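PDB 4EVW: nucleoside-diphosphate-sugar pyrophosphorylase from Vibrio cholerae, which probably transfers a nucleotidyl group from a nucleoside triphosphate to a sugar phosphate, forming a nucleotide sugar, as related nucleoside-diphosphate-sugar pyrophosphorylases do. Local coordinates for residues G107-F112 / Y175-K180; G132-F137 / L217-H222. The protein carries 1 engineered substitution. All coordinates share one frame; numbering follows the deposited sequence.

The two contacts lie in one mixed sheet, their centres about 11 Å apart. Contact 1 pairs strand 109-111 antiparallel with strand 174-177; contact 2 pairs strand 132-138 parallel with strand 219-223. Strands 174-177 and 132-138 are themselves neighbours, so the order across this part of the sheet is 109-111, 174-177, 132-138, 219-223. H176 N lies 2.9 Å from Y133 O at that seam, a probable hydrogen bond, and Y175 packs on L134. Along the chain the segments alternate, 107-112, 132-137, 175-180, 217-222, so neither contact closes before the other begins. The interleaving ties strand 2-5, which borders 109-111, and through it strands 49-54 and 75-80, to the later part of the chain.

Contact 1 of 2, residues G107-F112 / Y175-K180; sequences GSITVF and YHFNRK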
ATOM      1  N   GLY A 107      -9.881   4.697 -13.170  1.00 20.70           N
ATOM      2  CA  GLY A 107     -10.588   3.832 -12.245  1.00 20.33           C
ATOM      3  C   GLY A 107     -10.091   3.836 -10.815  1.00 23.03           C
ATOM      4  O   GLY A 107      -9.411   4.761 -10.369  1.00 19.02           O
ATOM      5  N   SER A 108     -10.438   2.779 -10.095  1.00 18.99           N
ATOM      6  CA  SER A 108     -10.058   2.648  -8.702  1.00 19.91           C
ATOM      7  C   SER A 108      -8.587   2.298  -8.552  1.00 21.64           C
ATOM      8  O   SER A 108      -7.948   1.821  -9.492  1.00 21.60           O
ATOM      9  CB  SER A 108     -10.882   1.539  -8.046  1.00 19.72           C
ATOM     10  OG  SER A 108     -10.507   0.276  -8.570  1.00 30.18           O
ATOM     11  N   ILE A 109      -8.040   2.575  -7.378  1.00 17.86           N
ATOM     12  CA  ILE A 109      -6.678   2.165  -7.107  1.00 20.00           C
ATOM     13  C   ILE A 109      -6.653   1.545  -5.725  1.00 20.51           C
ATOM     14  O   ILE A 109      -7.277   2.035  -4.780  1.00 18.66           O
ATOM     15  CB  ILE A 109      -5.630   3.296  -7.197  1.00 26.33           C
ATOM     16  CG1 ILE A 109      -5.970   4.432  -6.248  1.00 25.39           C
ATOM     17  CG2 ILE A 109      -5.505   3.781  -8.641  1.00 30.33           C
ATOM     18  CD1 ILE A 109      -4.829   5.423  -6.142  1.00 30.90           C
ATOM     19  N   THR A 110      -5.944   0.433  -5.639  1.00 18.99           N
ATOM     20  CA  THR A 110      -5.804  -0.312  -4.404  1.00 18.70           C
ATOM     21  C   THR A 110      -4.325  -0.306  -4.090  1.00 19.42           C
ATOM     22  O   THR A 110      -3.547  -1.007  -4.734  1.00 23.14           O
ATOM     23  CB  THR A 110      -6.299  -1.746  -4.605  1.00 19.84           C
ATOM     24  OG1 THR A 110      -7.683  -1.711  -4.968  1.00 21.21           O
ATOM     25  CG2 THR A 110      -6.132  -2.558  -3.336  1.00 24.19           C
ATOM     26  N   VAL A 111      -3.931   0.506  -3.118  1.00 16.65           N
ATOM     27  CA  VAL A 111      -2.523   0.603  -2.753  1.00 16.47           C
ATOM     28  C   VAL A 111      -2.175  -0.470  -1.744  1.00 21.04           C
ATOM     29  O   VAL A 111      -2.888  -0.676  -0.769  1.00 20.07           O
ATOM     30  CB  VAL A 111      -2.197   1.982  -2.155  1.00 21.51           C
ATOM     31  CG1 VAL A 111      -0.699   2.088  -1.864  1.00 20.98           C
ATOM     32  CG2 VAL A 111      -2.646   3.069  -3.112  1.00 23.96           C
ATOM     33  N   PHE A 112      -1.063  -1.152  -1.979  1.00 17.19           N
ATOM     34  CA  PHE A 112      -0.637  -2.219  -1.093  1.00 19.26           C
ATOM     35  C   PHE A 112       0.880  -2.143  -0.992  1.00 29.24           C
ATOM     36  O   PHE A 112       1.525  -1.532  -1.836  1.00 39.63           O
ATOM     37  CB  PHE A 112      -1.058  -3.553  -1.695  1.00 23.19           C
ATOM     38  CG  PHE A 112      -0.879  -4.717  -0.775  1.00 28.61           C
ATOM     39  CD1 PHE A 112      -1.580  -4.787   0.424  1.00 33.66           C
ATOM     40  CD2 PHE A 112      -0.022  -5.755  -1.115  1.00 23.88           C
ATOM     41  CE1 PHE A 112      -1.430  -5.883   1.273  1.00 38.30           C
ATOM     42  CE2 PHE A 112       0.137  -6.853  -0.277  1.00 27.32           C
ATOM     43  CZ  PHE A 112      -0.568  -6.919   0.918  1.00 32.84           C
ATOM     44  N   TYR A 175      -4.903   0.114   1.155  1.00 16.73           N
ATOM     45  CA  TYR A 175      -5.729   1.310   1.094  1.00 16.38           C
ATOM     46  C   TYR A 175      -6.416   1.378  -0.257  1.00 20.42           C
ATOM     47  O   TYR A 175      -5.759   1.525  -1.287  1.00 21.00           O
ATOM     48  CB  TYR A 175      -4.862   2.557   1.261  1.00 14.95           C
ATOM     49  CG  TYR A 175      -4.008   2.536   2.498  1.00 20.16           C
ATOM     50  CD1 TYR A 175      -2.641   2.258   2.426  1.00 23.34           C
ATOM     51  CD2 TYR A 175      -4.564   2.794   3.747  1.00 18.29           C
ATOM     52  CE1 TYR A 175      -1.850   2.242   3.573  1.00 27.12           C
ATOM     53  CE2 TYR A 175      -3.788   2.778   4.897  1.00 22.62           C
ATOM     54  CZ  TYR A 175      -2.435   2.504   4.805  1.00 26.64           C
ATOM     55  OH  TYR A 175      -1.669   2.501   5.944  1.00 26.85           O
ATOM     56  N   HIS A 176      -7.739   1.292  -0.251  1.00 17.42           N
ATOM     57  CA  HIS A 176      -8.496   1.320  -1.488  1.00 17.80           C
ATOM     58  C   HIS A 176      -9.204   2.652  -1.703  1.00 17.90           C
ATOM     59  O   HIS A 176      -9.733   3.244  -0.758  1.00 18.13           O
ATOM     60  CB  HIS A 176      -9.530   0.187  -1.479  1.00 17.22           C
ATOM     61  CG  HIS A 176     -10.328   0.089  -2.743  1.00 18.58           C
ATOM     62  ND1 HIS A 176      -9.829  -0.477  -3.898  1.00 22.25           N
ATOM     63  CD2 HIS A 176     -11.586   0.491  -3.033  1.00 22.88           C
ATOM     64  CE1 HIS A 176     -10.751  -0.421  -4.845  1.00 20.55           C
ATOM     65  NE2 HIS A 176     -11.826   0.161  -4.347  1.00 24.20           N
ATOM     66  N   PHE A 177      -9.185   3.119  -2.950  1.00 14.31           N
ATOM     67  CA  PHE A 177      -9.863   4.351  -3.352  1.00 18.63           C
ATOM     68  C   PHE A 177     -10.679   4.008  -4.593  1.00 19.79           C
ATOM     69  O   PHE A 177     -10.141   3.467  -5.561  1.00 16.26           O
ATOM     70  CB  PHE A 177      -8.860   5.455  -3.699  1.00 18.77           C
ATOM     71  CG  PHE A 177      -7.945   5.819  -2.566  1.00 18.37           C
ATOM     72  CD1 PHE A 177      -6.850   5.025  -2.262  1.00 16.38           C
ATOM     73  CD2 PHE A 177      -8.190   6.950  -1.796  1.00 18.95           C
ATOM     74  CE1 PHE A 177      -6.003   5.349  -1.202  1.00 22.38           C
ATOM     75  CE2 PHE A 177      -7.351   7.286  -0.732  1.00 20.38           C
ATOM     76  CZ  PHE A 177      -6.255   6.483  -0.436  1.00 21.41           C
ATOM     77  N   ASN A 178     -11.971   4.322  -4.569  1.00 17.41           N
ATOM     78  CA  ASN A 178     -12.835   4.013  -5.707  1.00 17.69           C
ATOM     79  C   ASN A 178     -12.461   4.789  -6.974  1.00 20.62           C
ATOM     80  O   ASN A 178     -12.676   4.304  -8.084  1.00 20.19           O
ATOM     81  CB  ASN A 178     -14.300   4.284  -5.347  1.00 22.59           C
ATOM     82  CG  ASN A 178     -15.259   3.753  -6.392  1.00 26.64           C
ATOM     83  OD1 ASN A 178     -15.170   2.592  -6.794  1.00 27.15           O
ATOM     84  ND2 ASN A 178     -16.184   4.597  -6.836  1.00 30.03           N
ATOM     85  N   ARG A 179     -11.902   5.985  -6.808  1.00 17.90           N
ATOM     86  CA  ARG A 179     -11.499   6.810  -7.952  1.00 18.63           C
ATOM     87  C   ARG A 179     -10.087   7.360  -7.802  1.00 20.98           C
ATOM     88  O   ARG A 179      -9.751   7.954  -6.779  1.00 20.12           O
ATOM     89  CB  ARG A 179     -12.467   7.983  -8.142  1.00 21.11           C
ATOM     90  CG  ARG A 179     -13.879   7.565  -8.527  1.00 32.51           C
ATOM     91  CD  ARG A 179     -14.749   8.770  -8.873  1.00 44.04           C
ATOM     92  NE  ARG A 179     -15.984   8.362  -9.537  1.00 56.25           N
ATOM     93  CZ  ARG A 179     -16.264   8.595 -10.816  1.00 60.74           C
ATOM     94  NH1 ARG A 179     -15.396   9.245 -11.582  1.00 60.98           N
ATOM     95  NH2 ARG A 179     -17.408   8.169 -11.334  1.00 58.02           N
ATOM     96  N   LYS A 180      -9.268   7.166  -8.832  1.00 19.26           N
ATOM     97  CA  LYS A 180      -7.895   7.657  -8.822  1.00 19.19           C
ATOM     98  C   LYS A 180      -7.914   9.159  -8.559  1.00 20.10           C
ATOM     99  O   LYS A 180      -7.082   9.677  -7.816  1.00 20.88           O
ATOM    100  CB  LYS A 180      -7.216   7.394 -10.173  1.00 21.58           C
ATOM    101  CG  LYS A 180      -5.776   7.897 -10.251  1.00 28.05           C
ATOM    102  CD  LYS A 180      -5.242   7.949 -11.683  1.00 29.21           C
ATOM    103  CE  LYS A 180      -5.866   9.092 -12.479  1.00 32.24           C
ATOM    104  NZ  LYS A 180      -5.247   9.217 -13.831  1.00 34.13           N
TER
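T110 and H176 meet at a non-hydrogen-bonded antiparallel pair, where the hydroxyl OG1 of T110 comes to ND1 of H176 at 2.7 Å, at the edge of the imidazole and near its plane. CG of H176 stands anti to its backbone N (chi1 -177°), and the ring end comes nearer the partner strand; either group could donate the proton. The pairs on either side are hydrogen-bonded in both directions. I109 N and O bind F177 O and N, each bond 2.9 Å long, while V111 N reaches Y175 O at 2.8 Å and Y175 N returns to V111 O. On the sheet face carrying I109, V111, Y175 and F177, CG1 of I109 packs obliquely on CB of F177 at 4.0 Å. S108 still packs closely, its CB 3.2 Å from F177 O. The end at G107, N178 and R179 is looser: the chain there is loop, R179 is exposed, and a single bond from K180 N to G107 O, bent to 136° at the hydrogen, joins the start of helix 180-191 to the loop before strand 109-111. Outside the pair, strand 2-5 borders 109-111 on its other edge, and helix 208-214 packs on strand 174-177, with Y209 stacked on F177 and L212 touching the F177 side chain.

Contact 2 of 2, residues G132-F137 / L217-H222; sequences GYLEVF and LNIHYH
Y133 and H222 lie side by side and point the same way, CB of H222 resting 3.7 Å from both CD2 and CE2 of the tyrosine ring. Beneath them the parallel strands exchange four backbone bonds: H220 N to G132 O, L134 N to H220 O, H222 N to L134 O and V136 N to H222 O, the last 2.8 Å long. On the other face of the sheet, the side chains of L134 and I219 cross, CD1 of the first 3.8 Å from CG2 of the second, and CD1 of I219 reaches over G132, 3.9 Å from its CA. Farther along, V136 and Y221 cross at about a right angle, CG2 against CD1. One shell out, a water joins the polar ends: it donates to E135 OE2 at 2.6 Å, bonds Y133 OH at 2.8 Å and reaches H222 ND1 at a longer 3.3 Å. With CG anti to the backbone N (chi1 -176°), the extended chain of E135 carries its carboxylate out to this water; R118 salt-bridges OE2 and T172 hydrogen-bonds OE1. Helix 208-214 backs the apolar face through Y209 and I213. With R118 and the water sharing OE2, the buried carboxylate is probably ionised, and the water links it to the tyrosine and histidine without direct contact between their polar ends.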
ATOM      1  N   GLY A 132     -14.195   4.557  -0.769  1.00 21.02           N
ATOM      2  CA  GLY A 132     -12.879   4.033  -0.446  1.00 19.30           C
ATOM      3  C   GLY A 132     -12.932   3.278   0.868  1.00 20.90           C
ATOM      4  O   GLY A 132     -13.866   3.442   1.647  1.00 19.81           O
ATOM      5  N   TYR A 133     -11.950   2.428   1.119  1.00 19.69           N
ATOM      6  CA  TYR A 133     -11.943   1.705   2.378  1.00 19.43           C
ATOM      7  C   TYR A 133     -10.542   1.305   2.778  1.00 20.80           C
ATOM      8  O   TYR A 133      -9.655   1.151   1.934  1.00 18.69           O
ATOM      9  CB  TYR A 133     -12.850   0.462   2.314  1.00 18.30           C
ATOM     10  CG  TYR A 133     -12.197  -0.772   1.733  1.00 16.23           C
ATOM     11  CD1 TYR A 133     -12.198  -1.014   0.357  1.00 19.14           C
ATOM     12  CD2 TYR A 133     -11.561  -1.691   2.564  1.00 17.75           C
ATOM     13  CE1 TYR A 133     -11.582  -2.156  -0.170  1.00 18.57           C
ATOM     14  CE2 TYR A 133     -10.945  -2.821   2.053  1.00 19.92           C
ATOM     15  CZ  TYR A 133     -10.956  -3.049   0.690  1.00 20.40           C
ATOM     16  OH  TYR A 133     -10.345  -4.180   0.201  1.00 20.41           O
ATOM     17  N   LEU A 134     -10.352   1.156   4.081  1.00 16.35           N
ATOM     18  CA  LEU A 134      -9.071   0.761   4.643  1.00 21.56           C
ATOM     19  C   LEU A 134      -9.254  -0.620   5.225  1.00 22.15           C
ATOM     20  O   LEU A 134     -10.190  -0.857   5.985  1.00 19.58           O
ATOM     21  CB  LEU A 134      -8.649   1.704   5.779  1.00 21.70           C
ATOM     22  CG  LEU A 134      -8.366   3.169   5.454  1.00 26.65           C
ATOM     23  CD1 LEU A 134      -9.642   3.997   5.588  1.00 24.79           C
ATOM     24  CD2 LEU A 134      -7.292   3.681   6.414  1.00 26.65           C
ATOM     25  N   GLU A 135      -8.369  -1.536   4.863  1.00 22.57           N
ATOM     26  CA  GLU A 135      -8.439  -2.880   5.408  1.00 20.36           C
ATOM     27  C   GLU A 135      -7.771  -2.784   6.771  1.00 18.60           C
ATOM     28  O   GLU A 135      -6.692  -2.198   6.899  1.00 21.22           O
ATOM     29  CB  GLU A 135      -7.678  -3.842   4.514  1.00 22.39           C
ATOM     30  CG  GLU A 135      -7.771  -5.288   4.932  1.00 26.94           C
ATOM     31  CD  GLU A 135      -6.980  -6.172   4.002  1.00 25.58           C
ATOM     32  OE1 GLU A 135      -5.734  -6.121   4.059  1.00 27.82           O
ATOM     33  OE2 GLU A 135      -7.606  -6.898   3.199  1.00 28.47           O
ATOM     34  N   VAL A 136      -8.406  -3.342   7.793  1.00 19.26           N
ATOM     35  CA  VAL A 136      -7.851  -3.264   9.138  1.00 20.63           C
ATOM     36  C   VAL A 136      -7.886  -4.592   9.887  1.00 17.93           C
ATOM     37  O   VAL A 136      -8.596  -5.520   9.500  1.00 21.74           O
ATOM     38  CB  VAL A 136      -8.618  -2.211   9.992  1.00 19.87           C
ATOM     39  CG1 VAL A 136      -8.453  -0.819   9.387  1.00 22.88           C
ATOM     40  CG2 VAL A 136     -10.107  -2.578  10.077  1.00 17.18           C
ATOM     41  N   PHE A 137      -7.092  -4.680  10.951  1.00 19.82           N
ATOM     42  CA  PHE A 137      -7.077  -5.862  11.799  1.00 23.58           C
ATOM     43  C   PHE A 137      -7.000  -5.368  13.240  1.00 25.18           C
ATOM     44  O   PHE A 137      -6.668  -4.207  13.496  1.00 22.90           O
ATOM     45  CB  PHE A 137      -5.891  -6.795  11.482  1.00 24.06           C
ATOM     46  CG  PHE A 137      -4.558  -6.268  11.924  1.00 23.49           C
ATOM     47  CD1 PHE A 137      -3.923  -5.257  11.214  1.00 27.01           C
ATOM     48  CD2 PHE A 137      -3.935  -6.789  13.052  1.00 31.13           C
ATOM     49  CE1 PHE A 137      -2.688  -4.773  11.618  1.00 27.12           C
ATOM     50  CE2 PHE A 137      -2.697  -6.311  13.466  1.00 31.90           C
ATOM     51  CZ  PHE A 137      -2.073  -5.300  12.748  1.00 25.71           C
ATOM     52  N   LEU A 217     -16.920  12.294   1.568  1.00 25.33           N
ATOM     53  CA  LEU A 217     -16.911  11.027   0.855  1.00 26.69           C
ATOM     54  C   LEU A 217     -17.194   9.911   1.846  1.00 31.25           C
ATOM     55  O   LEU A 217     -16.942  10.047   3.045  1.00 31.13           O
ATOM     56  CB  LEU A 217     -15.578  10.794   0.141  1.00 26.61           C
ATOM     57  CG  LEU A 217     -15.235  11.817  -0.948  1.00 32.95           C
ATOM     58  CD1 LEU A 217     -14.166  11.222  -1.864  1.00 32.91           C
ATOM     59  CD2 LEU A 217     -16.474  12.170  -1.756  1.00 41.29           C
ATOM     60  N   ASN A 218     -17.720   8.813   1.324  1.00 28.30           N
ATOM     61  CA  ASN A 218     -18.112   7.661   2.121  1.00 26.29           C
ATOM     62  C   ASN A 218     -16.968   6.666   2.304  1.00 23.71           C
ATOM     63  O   ASN A 218     -16.786   5.758   1.498  1.00 22.15           O
ATOM     64  CB  ASN A 218     -19.311   7.005   1.430  1.00 27.29           C
ATOM     65  CG  ASN A 218     -19.975   5.951   2.278  1.00 35.75           C
ATOM     66  OD1 ASN A 218     -19.851   5.953   3.501  1.00 35.29           O
ATOM     67  ND2 ASN A 218     -20.709   5.052   1.632  1.00 36.90           N
ATOM     68  N   ILE A 219     -16.209   6.831   3.384  1.00 22.27           N
ATOM     69  CA  ILE A 219     -15.064   5.969   3.655  1.00 21.75           C
ATOM     70  C   ILE A 219     -15.357   4.915   4.719  1.00 21.96           C
ATOM     71  O   ILE A 219     -15.878   5.222   5.791  1.00 21.19           O
ATOM     72  CB  ILE A 219     -13.846   6.816   4.103  1.00 20.54           C
ATOM     73  CG1 ILE A 219     -13.546   7.896   3.051  1.00 22.19           C
ATOM     74  CG2 ILE A 219     -12.639   5.914   4.336  1.00 20.64           C
ATOM     75  CD1 ILE A 219     -13.260   7.356   1.643  1.00 23.87           C
ATOM     76  N   HIS A 220     -15.013   3.665   4.422  1.00 19.39           N
ATOM     77  CA  HIS A 220     -15.258   2.573   5.358  1.00 20.12           C
ATOM     78  C   HIS A 220     -14.010   1.787   5.696  1.00 21.38           C
ATOM     79  O   HIS A 220     -12.927   2.052   5.182  1.00 21.48           O
ATOM     80  CB  HIS A 220     -16.285   1.603   4.768  1.00 22.00           C
ATOM     81  CG  HIS A 220     -17.674   2.153   4.716  1.00 22.52           C
ATOM     82  ND1 HIS A 220     -18.700   1.646   5.484  1.00 22.45           N
ATOM     83  CD2 HIS A 220     -18.205   3.177   4.007  1.00 29.44           C
ATOM     84  CE1 HIS A 220     -19.803   2.335   5.252  1.00 26.08           C
ATOM     85  NE2 HIS A 220     -19.529   3.270   4.360  1.00 26.86           N
ATOM     86  N   TYR A 221     -14.164   0.826   6.597  1.00 23.91           N
ATOM     87  CA  TYR A 221     -13.058  -0.049   6.928  1.00 20.82           C
ATOM     88  C   TYR A 221     -13.565  -1.444   6.672  1.00 20.72           C
ATOM     89  O   TYR A 221     -14.775  -1.668   6.553  1.00 23.77           O
ATOM     90  CB  TYR A 221     -12.604   0.091   8.395  1.00 19.80           C
ATOM     91  CG  TYR A 221     -13.571  -0.406   9.464  1.00 21.42           C
ATOM     92  CD1 TYR A 221     -13.686  -1.764   9.769  1.00 21.32           C
ATOM     93  CD2 TYR A 221     -14.337   0.498  10.199  1.00 19.67           C
ATOM     94  CE1 TYR A 221     -14.537  -2.207  10.794  1.00 28.35           C
ATOM     95  CE2 TYR A 221     -15.188   0.068  11.223  1.00 23.19           C
ATOM     96  CZ  TYR A 221     -15.283  -1.282  11.513  1.00 24.77           C
ATOM     97  OH  TYR A 221     -16.115  -1.697  12.528  1.00 27.54           O
ATOM     98  N   HIS A 222     -12.634  -2.373   6.531  1.00 22.06           N
ATOM     99  CA  HIS A 222     -12.985  -3.766   6.348  1.00 21.65           C
ATOM    100  C   HIS A 222     -12.074  -4.532   7.282  1.00 20.03           C
ATOM    101  O   HIS A 222     -10.854  -4.539   7.115  1.00 21.37           O
ATOM    102  CB  HIS A 222     -12.767  -4.252   4.924  1.00 21.02           C
ATOM    103  CG  HIS A 222     -13.115  -5.697   4.749  1.00 25.22           C
ATOM    104  ND1 HIS A 222     -12.184  -6.653   4.413  1.00 29.52           N
ATOM    105  CD2 HIS A 222     -14.282  -6.357   4.945  1.00 26.64           C
ATOM    106  CE1 HIS A 222     -12.760  -7.845   4.412  1.00 27.53           C
ATOM    107  NE2 HIS A 222     -14.031  -7.690   4.732  1.00 32.03           N
TER
HETATM  108  O   HOH W   1      -9.893  -6.094   2.157  1.00 25.14           O